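Local coordinates for protein beta-N-acetylhexosaminidase (Bacteroides fragilis, PDB 4PYS) that probably hydrolyses terminal non-reducing beta-linked N-acetylhexosamine residues from glycans, at residues Q9-T14 with V122-F127; D22-L27 with W109-E114; I43-E48 with A102-R107; G98-I103 with M155-K160. All blocks are in the same frame, centred on the assembly; numbering follows the deposited sequence.

Contact 1: residues Q9-T14 with V122-F127. With FMT (formic acid), chain K.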
loop_
_atom_site.group_PDB
_atom_site.type_symbol
_atom_site.label_atom_id
_atom_site.label_comp_id
_atom_site.label_asym_id
_atom_site.label_seq_id
_atom_site.Cartn_x
_atom_site.Cartn_y
_atom_site.Cartn_z
ATOM N N GLN A 9 12.955 12.995 -20.875
ATOM C CA GLN A 9 13.790 11.809 -20.951
ATOM C C GLN A 9 12.949 10.550 -20.726
ATOM O O GLN A 9 12.569 9.872 -21.678
ATOM C CB GLN A 9 14.949 11.892 -19.949
ATOM C CG GLN A 9 14.552 12.381 -18.555
ATOM C CD GLN A 9 15.565 12.012 -17.501
ATOM O OE1 GLN A 9 15.227 11.867 -16.328
ATOM N NE2 GLN A 9 16.820 11.861 -17.911
ATOM N N ILE A 10 12.645 10.240 -19.470
ATOM C CA ILE A 10 12.022 8.964 -19.148
ATOM C C ILE A 10 10.927 9.071 -18.101
ATOM O O ILE A 10 10.877 10.017 -17.308
ATOM C CB ILE A 10 13.055 7.924 -18.647
ATOM C CG1 ILE A 10 13.472 8.225 -17.221
ATOM C CG2 ILE A 10 14.288 7.833 -19.560
ATOM C CD1 ILE A 10 13.970 7.011 -16.515
ATOM N N ILE A 11 10.059 8.071 -18.095
ATOM C CA ILE A 11 8.991 7.979 -17.109
ATOM C C ILE A 11 9.162 6.677 -16.325
ATOM O O ILE A 11 9.388 5.621 -16.930
ATOM C CB ILE A 11 7.602 7.951 -17.795
ATOM C CG1 ILE A 11 7.288 9.299 -18.452
ATOM C CG2 ILE A 11 6.529 7.612 -16.780
ATOM C CD1 ILE A 11 6.195 9.218 -19.541
HETATM N N MSE A 12 9.076 6.752 -14.994
HETATM C CA MSE A 12 9.094 5.552 -14.148
HETATM C C MSE A 12 7.818 5.458 -13.334
HETATM O O MSE A 12 7.354 6.457 -12.777
HETATM C CB MSE A 12 10.305 5.545 -13.203
HETATM C CG MSE A 12 11.614 5.653 -13.937
HETATM SE SE MSE A 12 13.138 5.350 -12.772
HETATM C CE MSE A 12 12.995 3.416 -12.638
ATOM N N PRO A 13 7.216 4.257 -13.268
ATOM C CA PRO A 13 7.617 3.008 -13.925
ATOM C C PRO A 13 7.456 3.104 -15.445
ATOM O O PRO A 13 6.715 3.956 -15.946
ATOM C CB PRO A 13 6.660 1.959 -13.327
ATOM C CG PRO A 13 5.497 2.745 -12.772
ATOM C CD PRO A 13 6.033 4.099 -12.396
ATOM N N THR A 14 8.160 2.242 -16.159
ATOM C CA THR A 14 8.260 2.320 -17.625
ATOM C C THR A 14 6.907 2.112 -18.273
ATOM O O THR A 14 6.240 1.112 -17.984
ATOM C CB THR A 14 9.174 1.224 -18.140
ATOM O OG1 THR A 14 10.463 1.359 -17.526
ATOM C CG2 THR A 14 9.326 1.318 -19.666
ATOM N N VAL A 122 4.980 13.055 -28.629
ATOM C CA VAL A 122 5.018 11.649 -28.245
ATOM C C VAL A 122 3.619 11.052 -28.298
ATOM O O VAL A 122 2.620 11.772 -28.230
ATOM C CB VAL A 122 5.585 11.496 -26.808
ATOM C CG1 VAL A 122 4.565 11.954 -25.768
ATOM C CG2 VAL A 122 6.009 10.057 -26.526
ATOM N N GLU A 123 3.547 9.736 -28.465
ATOM C CA GLU A 123 2.339 9.008 -28.115
ATOM C C GLU A 123 2.702 7.935 -27.101
ATOM O O GLU A 123 3.577 7.099 -27.346
ATOM C CB GLU A 123 1.673 8.393 -29.350
ATOM C CG GLU A 123 0.380 7.653 -29.024
ATOM C CD GLU A 123 -0.414 7.276 -30.266
ATOM O OE1 GLU A 123 -0.150 7.841 -31.351
ATOM O OE2 GLU A 123 -1.305 6.414 -30.148
ATOM N N ILE A 124 2.047 7.985 -25.949
ATOM C CA ILE A 124 2.273 7.021 -24.883
ATOM C C ILE A 124 0.975 6.259 -24.675
ATOM O O ILE A 124 -0.086 6.872 -24.541
ATOM C CB ILE A 124 2.621 7.748 -23.578
ATOM C CG1 ILE A 124 3.921 8.538 -23.738
ATOM C CG2 ILE A 124 2.754 6.755 -22.430
ATOM C CD1 ILE A 124 4.151 9.542 -22.611
ATOM N N THR A 125 1.058 4.930 -24.683
ATOM C CA THR A 125 -0.096 4.081 -24.408
ATOM C C THR A 125 0.314 3.170 -23.274
ATOM O O THR A 125 1.369 2.517 -23.354
ATOM C CB THR A 125 -0.465 3.222 -25.630
ATOM O OG1 THR A 125 -0.572 4.067 -26.787
ATOM C CG2 THR A 125 -1.793 2.524 -25.394
ATOM N N ASP A 126 -0.488 3.110 -22.215
ATOM C CA ASP A 126 0.045 2.553 -20.969
ATOM C C ASP A 126 -1.081 1.984 -20.091
ATOM O O ASP A 126 -2.202 2.501 -20.077
ATOM C CB ASP A 126 0.809 3.666 -20.232
ATOM C CG ASP A 126 1.774 3.143 -19.195
ATOM O OD1 ASP A 126 2.134 1.938 -19.257
ATOM O OD2 ASP A 126 2.200 3.963 -18.338
ATOM N N PHE A 127 -0.785 0.889 -19.396
ATOM C CA PHE A 127 -1.734 0.247 -18.496
ATOM C C PHE A 127 -0.974 -0.743 -17.606
ATOM O O PHE A 127 0.098 -1.240 -18.006
ATOM C CB PHE A 127 -2.843 -0.473 -19.289
ATOM C CG PHE A 127 -2.337 -1.272 -20.451
ATOM C CD1 PHE A 127 -1.873 -2.571 -20.270
ATOM C CD2 PHE A 127 -2.324 -0.722 -21.725
ATOM C CE1 PHE A 127 -1.410 -3.314 -21.350
ATOM C CE2 PHE A 127 -1.858 -1.454 -22.813
ATOM C CZ PHE A 127 -1.401 -2.747 -22.620
HETATM C C FMT K . 10.989 5.388 -19.818
HETATM O O1 FMT K . 11.451 4.383 -20.378
HETATM O O2 FMT K . 10.387 6.305 -20.391
HETATM O O HOH W 1 4.192 4.561 -16.577
#

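Contact 2: residues D22-L27 with W109-E114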
loop_
_atom_site.group_PDB
_atom_site.type_symbol
_atom_site.label_atom_id
_atom_site.label_comp_id
_atom_site.label_asym_id
_atom_site.label_seq_id
_atom_site.Cartn_x
_atom_site.Cartn_y
_atom_site.Cartn_z
ATOM N N ASP A 22 8.701 14.136 -33.793
ATOM C CA ASP A 22 9.478 15.366 -33.896
ATOM C C ASP A 22 8.792 16.534 -33.186
ATOM O O ASP A 22 7.565 16.649 -33.190
ATOM C CB ASP A 22 9.742 15.716 -35.365
ATOM N N GLY A 23 9.594 17.394 -32.569
ATOM C CA GLY A 23 9.083 18.637 -32.030
ATOM C C GLY A 23 8.774 18.598 -30.552
ATOM O O GLY A 23 9.019 17.601 -29.863
ATOM N N ARG A 24 8.236 19.706 -30.059
ATOM C CA ARG A 24 7.845 19.796 -28.660
ATOM C C ARG A 24 6.722 20.802 -28.524
ATOM O O ARG A 24 6.545 21.673 -29.383
ATOM C CB ARG A 24 9.031 20.211 -27.793
ATOM C CG ARG A 24 9.771 21.439 -28.308
ATOM C CD ARG A 24 11.020 21.700 -27.485
ATOM N NE ARG A 24 11.599 20.450 -26.992
ATOM C CZ ARG A 24 12.531 20.376 -26.046
ATOM N NH1 ARG A 24 12.991 19.195 -25.654
ATOM N NH2 ARG A 24 13.001 21.485 -25.487
ATOM N N LEU A 25 5.953 20.668 -27.453
ATOM C CA LEU A 25 4.868 21.595 -27.167
ATOM C C LEU A 25 5.216 22.379 -25.918
ATOM O O LEU A 25 5.435 21.796 -24.856
ATOM C CB LEU A 25 3.562 20.830 -26.936
ATOM C CG LEU A 25 2.376 21.692 -26.506
ATOM C CD1 LEU A 25 1.924 22.585 -27.653
ATOM C CD2 LEU A 25 1.239 20.821 -26.020
ATOM N N ARG A 26 5.276 23.700 -26.042
ATOM C CA ARG A 26 5.526 24.542 -24.879
ATOM C C ARG A 26 4.222 25.160 -24.397
ATOM O O ARG A 26 3.496 25.782 -25.175
ATOM C CB ARG A 26 6.552 25.639 -25.199
ATOM C CG ARG A 26 7.851 25.122 -25.829
ATOM C CD ARG A 26 8.991 26.151 -25.731
ATOM N NE ARG A 26 9.913 26.081 -26.868
ATOM C CZ ARG A 26 11.025 25.345 -26.913
ATOM N NH1 ARG A 26 11.782 25.365 -28.004
ATOM N NH2 ARG A 26 11.388 24.592 -25.882
ATOM N N LEU A 27 3.924 24.970 -23.115
ATOM C CA LEU A 27 2.748 25.568 -22.502
ATOM C C LEU A 27 3.171 26.541 -21.415
ATOM O O LEU A 27 3.590 26.133 -20.328
ATOM C CB LEU A 27 1.836 24.500 -21.899
ATOM C CG LEU A 27 1.283 23.432 -22.848
ATOM C CD1 LEU A 27 0.280 22.545 -22.132
ATOM C CD2 LEU A 27 0.653 24.078 -24.060
ATOM N N TRP A 109 7.317 13.725 -17.817
ATOM C CA TRP A 109 7.608 13.943 -19.223
ATOM C C TRP A 109 7.987 15.403 -19.498
ATOM O O TRP A 109 8.707 15.693 -20.447
ATOM C CB TRP A 109 6.415 13.498 -20.088
ATOM C CG TRP A 109 6.743 13.393 -21.548
ATOM C CD1 TRP A 109 6.287 14.196 -22.557
ATOM C CD2 TRP A 109 7.598 12.420 -22.164
ATOM N NE1 TRP A 109 6.812 13.784 -23.761
ATOM C CE2 TRP A 109 7.626 12.700 -23.543
ATOM C CE3 TRP A 109 8.350 11.343 -21.677
ATOM C CZ2 TRP A 109 8.380 11.932 -24.449
ATOM C CZ3 TRP A 109 9.093 10.584 -22.573
ATOM C CH2 TRP A 109 9.105 10.883 -23.940
ATOM N N ASN A 110 7.496 16.314 -18.663
ATOM C CA ASN A 110 7.900 17.715 -18.727
ATOM C C ASN A 110 9.425 17.824 -18.628
ATOM O O ASN A 110 10.028 17.231 -17.727
ATOM C CB ASN A 110 7.237 18.470 -17.568
ATOM C CG ASN A 110 7.701 19.909 -17.456
ATOM O OD1 ASN A 110 8.004 20.558 -18.455
ATOM N ND2 ASN A 110 7.768 20.414 -16.226
ATOM N N THR A 111 10.056 18.559 -19.545
ATOM C CA THR A 111 11.520 18.621 -19.556
ATOM C C THR A 111 12.074 19.397 -18.362
ATOM O O THR A 111 13.174 19.110 -17.878
ATOM C CB THR A 111 12.075 19.266 -20.831
ATOM O OG1 THR A 111 11.918 20.687 -20.756
ATOM C CG2 THR A 111 11.376 18.730 -22.069
ATOM N N GLY A 112 11.320 20.390 -17.898
ATOM C CA GLY A 112 11.788 21.258 -16.830
ATOM C C GLY A 112 12.920 22.161 -17.296
ATOM O O GLY A 112 13.664 22.707 -16.483
ATOM N N GLU A 113 13.050 22.309 -18.614
ATOM C CA GLU A 113 14.085 23.156 -19.210
ATOM C C GLU A 113 13.813 24.631 -18.954
ATOM O O GLU A 113 14.737 25.448 -18.913
ATOM C CB GLU A 113 14.152 22.940 -20.724
ATOM C CG GLU A 113 14.987 21.759 -21.186
ATOM C CD GLU A 113 14.712 21.406 -22.639
ATOM O OE1 GLU A 113 13.522 21.293 -23.006
ATOM O OE2 GLU A 113 15.682 21.247 -23.412
ATOM N N GLU A 114 12.535 24.969 -18.811
ATOM C CA GLU A 114 12.120 26.354 -18.641
ATOM C C GLU A 114 10.990 26.469 -17.626
ATOM O O GLU A 114 10.573 25.475 -17.022
ATOM C CB GLU A 114 11.657 26.943 -19.980
ATOM C CG GLU A 114 12.765 27.164 -21.003
ATOM C CD GLU A 114 12.239 27.643 -22.349
ATOM O OE1 GLU A 114 11.093 28.137 -22.406
ATOM O OE2 GLU A 114 12.973 27.516 -23.352
#

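Contact 3: residues I43-E48 with A102-R107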
loop_
_atom_site.group_PDB
_atom_site.type_symbol
_atom_site.label_atom_id
_atom_site.label_comp_id
_atom_site.label_asym_id
_atom_site.label_seq_id
_atom_site.Cartn_x
_atom_site.Cartn_y
_atom_site.Cartn_z
ATOM N N ILE A 43 -8.755 16.352 -11.184
ATOM C CA ILE A 43 -8.255 17.685 -11.474
ATOM C C ILE A 43 -7.476 18.345 -10.326
ATOM O O ILE A 43 -6.603 19.177 -10.571
ATOM C CB ILE A 43 -9.378 18.607 -11.991
ATOM C CG1 ILE A 43 -8.792 19.670 -12.916
ATOM C CG2 ILE A 43 -10.178 19.207 -10.842
ATOM C CD1 ILE A 43 -7.969 19.079 -14.055
ATOM N N ARG A 44 -7.777 17.983 -9.081
ATOM C CA ARG A 44 -7.032 18.538 -7.956
ATOM C C ARG A 44 -5.552 18.137 -8.026
ATOM O O ARG A 44 -4.666 18.924 -7.672
ATOM C CB ARG A 44 -7.655 18.124 -6.623
ATOM C CG ARG A 44 -8.902 18.929 -6.262
ATOM C CD ARG A 44 -9.390 18.623 -4.852
ATOM N NE ARG A 44 -10.325 17.501 -4.829
ATOM C CZ ARG A 44 -11.635 17.620 -5.030
ATOM N NH1 ARG A 44 -12.163 18.814 -5.277
ATOM N NH2 ARG A 44 -12.419 16.550 -4.990
ATOM N N LEU A 45 -5.286 16.928 -8.511
ATOM C CA LEU A 45 -3.903 16.468 -8.669
ATOM C C LEU A 45 -3.193 17.247 -9.772
ATOM O O LEU A 45 -2.017 17.602 -9.642
ATOM C CB LEU A 45 -3.846 14.965 -8.960
ATOM C CG LEU A 45 -2.452 14.335 -9.045
ATOM C CD1 LEU A 45 -1.725 14.449 -7.704
ATOM C CD2 LEU A 45 -2.530 12.874 -9.487
ATOM N N PHE A 46 -3.909 17.505 -10.860
ATOM C CA PHE A 46 -3.359 18.291 -11.957
ATOM C C PHE A 46 -2.997 19.699 -11.484
ATOM O O PHE A 46 -1.917 20.214 -11.800
ATOM C CB PHE A 46 -4.368 18.364 -13.117
ATOM C CG PHE A 46 -3.879 19.170 -14.283
ATOM C CD1 PHE A 46 -3.103 18.575 -15.271
ATOM C CD2 PHE A 46 -4.179 20.525 -14.388
ATOM C CE1 PHE A 46 -2.633 19.310 -16.340
ATOM C CE2 PHE A 46 -3.711 21.271 -15.457
ATOM C CZ PHE A 46 -2.937 20.662 -16.439
ATOM N N TYR A 47 -3.895 20.332 -10.733
ATOM C CA TYR A 47 -3.640 21.687 -10.242
ATOM C C TYR A 47 -2.441 21.715 -9.294
ATOM O O TYR A 47 -1.677 22.679 -9.249
ATOM C CB TYR A 47 -4.869 22.255 -9.525
ATOM C CG TYR A 47 -6.076 22.502 -10.410
ATOM C CD1 TYR A 47 -5.933 22.845 -11.751
ATOM C CD2 TYR A 47 -7.364 22.394 -9.896
ATOM C CE1 TYR A 47 -7.041 23.068 -12.553
ATOM C CE2 TYR A 47 -8.471 22.615 -10.684
ATOM C CZ TYR A 47 -8.305 22.953 -12.013
ATOM O OH TYR A 47 -9.414 23.170 -12.798
ATOM N N GLU A 48 -2.279 20.647 -8.532
ATOM C CA GLU A 48 -1.204 20.575 -7.555
ATOM C C GLU A 48 0.166 20.304 -8.185
ATOM O O GLU A 48 1.185 20.824 -7.718
ATOM C CB GLU A 48 -1.535 19.483 -6.533
ATOM C CG GLU A 48 -0.520 19.340 -5.417
ATOM C CD GLU A 48 -0.843 18.176 -4.499
ATOM O OE1 GLU A 48 -1.987 18.103 -3.993
ATOM O OE2 GLU A 48 0.053 17.333 -4.293
ATOM N N ALA A 102 -2.039 9.154 -16.146
ATOM C CA ALA A 102 -1.571 10.041 -17.219
ATOM C C ALA A 102 -0.932 11.304 -16.649
ATOM O O ALA A 102 0.088 11.776 -17.151
ATOM C CB ALA A 102 -2.721 10.405 -18.180
ATOM N N ILE A 103 -1.541 11.863 -15.603
ATOM C CA ILE A 103 -0.985 13.041 -14.952
ATOM C C ILE A 103 0.378 12.725 -14.359
ATOM O O ILE A 103 1.293 13.530 -14.469
ATOM C CB ILE A 103 -1.940 13.591 -13.857
ATOM C CG1 ILE A 103 -3.130 14.294 -14.525
ATOM C CG2 ILE A 103 -1.232 14.577 -12.921
ATOM C CD1 ILE A 103 -4.307 14.544 -13.576
ATOM N N GLN A 104 0.527 11.553 -13.752
ATOM C CA GLN A 104 1.827 11.186 -13.191
ATOM C C GLN A 104 2.877 11.074 -14.302
ATOM O O GLN A 104 4.029 11.452 -14.115
ATOM C CB GLN A 104 1.745 9.865 -12.411
ATOM C CG GLN A 104 0.855 9.902 -11.176
ATOM C CD GLN A 104 1.379 10.828 -10.084
ATOM O OE1 GLN A 104 2.428 11.473 -10.229
ATOM N NE2 GLN A 104 0.651 10.887 -8.975
ATOM N N SER A 105 2.488 10.554 -15.462
ATOM C CA SER A 105 3.430 10.504 -16.582
ATOM C C SER A 105 3.784 11.901 -17.115
ATOM O O SER A 105 4.948 12.168 -17.427
ATOM C CB SER A 105 2.909 9.602 -17.709
ATOM O OG SER A 105 2.932 8.243 -17.298
ATOM N N LEU A 106 2.792 12.782 -17.223
ATOM C CA LEU A 106 3.045 14.148 -17.688
ATOM C C LEU A 106 4.019 14.863 -16.752
ATOM O O LEU A 106 4.870 15.636 -17.202
ATOM C CB LEU A 106 1.736 14.945 -17.802
ATOM C CG LEU A 106 0.824 14.607 -18.984
ATOM C CD1 LEU A 106 -0.514 15.339 -18.859
ATOM C CD2 LEU A 106 1.502 14.966 -20.301
ATOM N N ARG A 107 3.899 14.611 -15.448
ATOM C CA ARG A 107 4.824 15.195 -14.470
ATOM C C ARG A 107 6.271 14.895 -14.820
ATOM O O ARG A 107 7.136 15.772 -14.735
ATOM C CB ARG A 107 4.582 14.599 -13.084
ATOM C CG ARG A 107 3.424 15.153 -12.320
ATOM C CD ARG A 107 3.346 14.436 -10.970
ATOM N NE ARG A 107 4.348 14.899 -10.006
ATOM C CZ ARG A 107 4.528 14.338 -8.810
ATOM N NH1 ARG A 107 3.788 13.294 -8.458
ATOM N NH2 ARG A 107 5.433 14.819 -7.969
#

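Contact 4: residues G98-I103 with M155-K160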
loop_
_atom_site.group_PDB
_atom_site.type_symbol
_atom_site.label_atom_id
_atom_site.label_comp_id
_atom_site.label_asym_id
_atom_site.label_seq_id
_atom_site.Cartn_x
_atom_site.Cartn_y
_atom_site.Cartn_z
ATOM N N GLY A 98 -7.018 6.064 -14.792
ATOM C CA GLY A 98 -6.224 6.318 -15.983
ATOM C C GLY A 98 -5.797 7.766 -16.115
ATOM O O GLY A 98 -4.655 8.042 -16.460
ATOM N N PHE A 99 -6.704 8.702 -15.830
ATOM C CA PHE A 99 -6.352 10.118 -15.920
ATOM C C PHE A 99 -5.297 10.486 -14.883
ATOM O O PHE A 99 -4.400 11.286 -15.140
ATOM C CB PHE A 99 -7.597 10.991 -15.709
ATOM C CG PHE A 99 -8.513 11.061 -16.906
ATOM C CD1 PHE A 99 -8.023 11.398 -18.170
ATOM C CD2 PHE A 99 -9.876 10.807 -16.765
ATOM C CE1 PHE A 99 -8.891 11.483 -19.275
ATOM C CE2 PHE A 99 -10.741 10.871 -17.865
ATOM C CZ PHE A 99 -10.240 11.216 -19.120
ATOM N N ILE A 100 -5.410 9.910 -13.699
ATOM C CA ILE A 100 -4.424 10.173 -12.657
ATOM C C ILE A 100 -3.047 9.658 -13.063
ATOM O O ILE A 100 -2.029 10.345 -12.900
ATOM C CB ILE A 100 -4.889 9.573 -11.317
ATOM C CG1 ILE A 100 -6.026 10.445 -10.774
ATOM C CG2 ILE A 100 -3.716 9.494 -10.318
ATOM C CD1 ILE A 100 -6.784 9.852 -9.648
ATOM N N TYR A 101 -3.012 8.467 -13.638
ATOM C CA TYR A 101 -1.734 7.921 -14.059
ATOM C C TYR A 101 -1.172 8.687 -15.248
ATOM O O TYR A 101 0.042 8.876 -15.341
ATOM C CB TYR A 101 -1.857 6.412 -14.333
ATOM C CG TYR A 101 -2.235 5.658 -13.071
ATOM C CD1 TYR A 101 -1.726 6.046 -11.838
ATOM C CD2 TYR A 101 -3.129 4.587 -13.108
ATOM C CE1 TYR A 101 -2.081 5.371 -10.659
ATOM C CE2 TYR A 101 -3.485 3.905 -11.940
ATOM C CZ TYR A 101 -2.953 4.307 -10.724
ATOM O OH TYR A 101 -3.304 3.646 -9.557
ATOM N N ALA A 102 -2.039 9.154 -16.146
ATOM C CA ALA A 102 -1.571 10.041 -17.219
ATOM C C ALA A 102 -0.932 11.304 -16.649
ATOM O O ALA A 102 0.088 11.776 -17.151
ATOM C CB ALA A 102 -2.721 10.405 -18.180
ATOM N N ILE A 103 -1.541 11.863 -15.603
ATOM C CA ILE A 103 -0.985 13.041 -14.952
ATOM C C ILE A 103 0.378 12.725 -14.359
ATOM O O ILE A 103 1.293 13.530 -14.469
ATOM C CB ILE A 103 -1.940 13.591 -13.857
ATOM C CG1 ILE A 103 -3.130 14.294 -14.525
ATOM C CG2 ILE A 103 -1.232 14.577 -12.921
ATOM C CD1 ILE A 103 -4.307 14.544 -13.576
HETATM N N MSE A 155 3.576 9.300 -2.748
HETATM C CA MSE A 155 4.590 8.451 -3.387
HETATM C C MSE A 155 3.941 7.288 -4.126
HETATM O O MSE A 155 4.305 6.968 -5.267
HETATM C CB MSE A 155 5.569 7.900 -2.346
HETATM C CG MSE A 155 6.545 6.905 -2.956
HETATM SE SE MSE A 155 7.347 5.758 -1.604
HETATM C CE MSE A 155 5.779 4.673 -1.235
ATOM N N ALA A 156 2.975 6.654 -3.485
ATOM C CA ALA A 156 2.330 5.487 -4.080
ATOM C C ALA A 156 1.698 5.883 -5.405
ATOM O O ALA A 156 1.854 5.195 -6.407
ATOM C CB ALA A 156 1.278 4.927 -3.115
ATOM N N SER A 157 1.012 7.018 -5.416
ATOM C CA SER A 157 0.372 7.512 -6.643
ATOM C C SER A 157 1.410 7.847 -7.702
ATOM O O SER A 157 1.233 7.534 -8.885
ATOM C CB SER A 157 -0.448 8.765 -6.334
ATOM O OG SER A 157 -1.193 9.165 -7.480
HETATM N N MSE A 158 2.501 8.465 -7.266
HETATM C CA MSE A 158 3.581 8.860 -8.167
HETATM C C MSE A 158 4.157 7.654 -8.902
HETATM O O MSE A 158 4.596 7.767 -10.049
HETATM C CB MSE A 158 4.690 9.564 -7.358
HETATM C CG MSE A 158 5.902 9.973 -8.176
HETATM SE SE MSE A 158 7.233 10.788 -7.002
HETATM C CE MSE A 158 7.746 9.152 -6.029
ATOM N N LEU A 159 4.144 6.502 -8.237
ATOM C CA LEU A 159 4.737 5.286 -8.781
ATOM C C LEU A 159 3.663 4.398 -9.409
ATOM O O LEU A 159 3.911 3.225 -9.717
ATOM C CB LEU A 159 5.461 4.532 -7.663
ATOM C CG LEU A 159 6.679 5.289 -7.101
ATOM C CD1 LEU A 159 7.347 4.505 -5.993
ATOM C CD2 LEU A 159 7.676 5.595 -8.191
ATOM N N LYS A 160 2.484 4.984 -9.604
ATOM C CA LYS A 160 1.330 4.323 -10.231
ATOM C C LYS A 160 0.770 3.113 -9.465
ATOM O O LYS A 160 0.150 2.236 -10.051
ATOM C CB LYS A 160 1.630 3.971 -11.701
ATOM C CG LYS A 160 1.946 5.225 -12.549
ATOM C CD LYS A 160 1.818 4.907 -14.049
ATOM C CE LYS A 160 1.958 6.146 -14.923
ATOM N NZ LYS A 160 3.396 6.596 -15.032
#

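Contact 1: residues Q9-T14 with V122-F127
A small buried apolar contact between Ile11 and Ile124, supplemented by a water bridge, links the N-terminal loop at 9-14 to the last part of strand 117-126. The two side chains meet tip to tip, CD1 of Ile11 lying 3.7 Å from CD1 of Ile124. In both residues CG1 stands opposite the carbonyl carbon (chi1 -68° in Ile11, -62° in Ile124), and the outer chain is extended, which brings the two terminal methyls together. The strand belongs to the mixed sheet of the family 20 domain 2, where Ile124 pairs through its backbone with Ile82; the loop runs between helix 96-109, on which Ile11 packs, and helix 470-486, on which Met12 packs. Further along, the main chains stay apart and a water links them, donating to O of Pro13 and to OD2 of Asp126, each at 2.7 Å. The other oxygen of that carboxylate, OD1, accepts from the backbone N of Gly16 and from NE1 of Trp462, so Asp126 ties strand, loop and catalytic domain together. Formic acid, probably from the crystallisation liquor, takes a nearly straight bond at O2 from N of Ile11 (2.9 Å, 167°).

Contact 2: residues D22-L27 with W109-E114
Arg24 and Glu113 form the salt bridge of this surface contact, with NH2 of Arg24 2.5 Å from OE1 of Glu113. That separation is very short, and with the N-H bent to 129° the hydrogen bond is weak and its detail doubtful. The oxygen comes in at the edge of the guanidinium, near its plane, but the carboxylate is turned almost perpendicular to that group, at 79°. Arg24 gets there with CG wedged between its backbone N and carbonyl carbon (chi1 50°) and a further bend at chi3. The same OE1 also accepts the hydroxyl of Thr111, at 2.8 Å from OG1, on the anti side of the carboxylate; Thr111 and, more weakly, Arg24 share this oxygen, which probably limits the turn of the carboxylate. OG1 of Thr111 in turn accepts from the backbone N of Glu113 (2.9 Å). Farther out, OE2 of Glu114 sits over one face of the Arg26 guanidinium, 4.2 Å from NH2 of Arg26; no N-H points at it, and any attraction to this poorly ordered glutamate is probably electrostatic only. Packing is slight: CG2 of Thr111 lies 4.0 Å from NH1 of Arg24, the two side chains crossing at about a right angle. Strand 23-27, paired antiparallel with strand 117-126, is thus joined to the connection that follows helix 96-109, where Thr111 and Glu113 build an ST turn.

Contact 3: residues I43-E48 with A102-R107
Gln104, whose NE2 touches CD2 of Leu45, has both ends of its amide engaged. OE1 of Gln104 accepts from NH1 of Arg107 at 2.9 Å, the donor lying in the carbonyl plane and on a lone pair, and OE1 itself lying 18° out of the guanidinium plane of Arg107; NE2 of Gln104 gives a hydrogen bond to OG of Ser157, on a helix of the catalytic domain. Two partners at opposite ends should fix the rotation of this buried amide. The contact is a pair of nearly parallel helices, 43-48 and 102-107, whose short axes diverge by only 10° and approach to 10.3 Å, packed on the sheet of the family 20 domain 2 in an alpha/beta layer arrangement. Between them the packing is mostly apolar. Leu45 and Ile103 slide past each other in opposite directions, with CD2 of Leu45 4.0 Å from CG2 of Ile103. The same CD2 reaches NE2 of Gln104 at 3.8 Å, the side chains crossing at about a right angle, because the glutamine chain folds back at chi2 (-66°). Ile103 uses its two branches separately: CG2 faces the leucine, while CG1 sits at the edge of the Phe46 ring, near its plane. Toward the sheet, the Phe46 side chain touches Met33 and Val56, and its ring meets that of Trp69 at nearly a right angle. At the backbone end of the phenylalanine side chain, CD1 of Ile103 rests against CB of Phe46, 3.8 Å away.

Contact 4: residues G98-I103 with M155-K160
Tyr101 and Lys160 carry most of this buried contact, their side chains sliding past each other in opposite directions. CD1 of Tyr101 lies 3.8 Å from CG of Lys160, and CE1 of Tyr101 comes to 3.6 Å from CA of Lys160, so the lysine stem and CA pass the CD1 and CE1 corner of the ring at a slant. Farther along the lysine, CE of Lys160 passes 3.4 Å from O of Tyr101. A bend at the last torsion (chi4 76°) then turns the ammonium off the extended stem, and NZ donates a hydrogen bond to OG of Ser105, one turn beyond Tyr101. A second, smaller touch puts CG2 of Ile100 3.8 Å from OG of Ser157, a hydroxyl that bonds to O of Arg216. Lys160 is the C-prime residue of a Schellman motif ending helix 146-158: it takes a positive phi (63°), its N bonds to O of Ser157 at 2.9 Å, and N of Met161 reaches O of Ala156. The hydroxyl of Tyr101 bonds to O of Met161. Helix 96-109 of domain 2 thereby rests on the C-terminal end of a TIM-barrel helix, Trp462 of helix 453-462 meeting the Tyr101 ring edge-to-face and Tyr80 alongside.

From the N terminus, the loop at 9-14 is the first partner, and contact 1 closes the widest span within domain 2 by bringing it to strand 117-126. Within that span lies contact 2, from strand 23-27 to the turn after helix 96-109, and contact 3, between helices 43-49 and 96-109, falls inside both. Contact 4 starts on helix 96-109, where contact 3 ends, and crosses contacts 1 and 2 to reach helix 146-158 of the catalytic domain. Trp109 packs on Ile11, linking contacts 1 and 2, whereas hydrogen bonds from helix 96-109 to the end of helix 146-158 join contacts 3 and 4 across the domain interface.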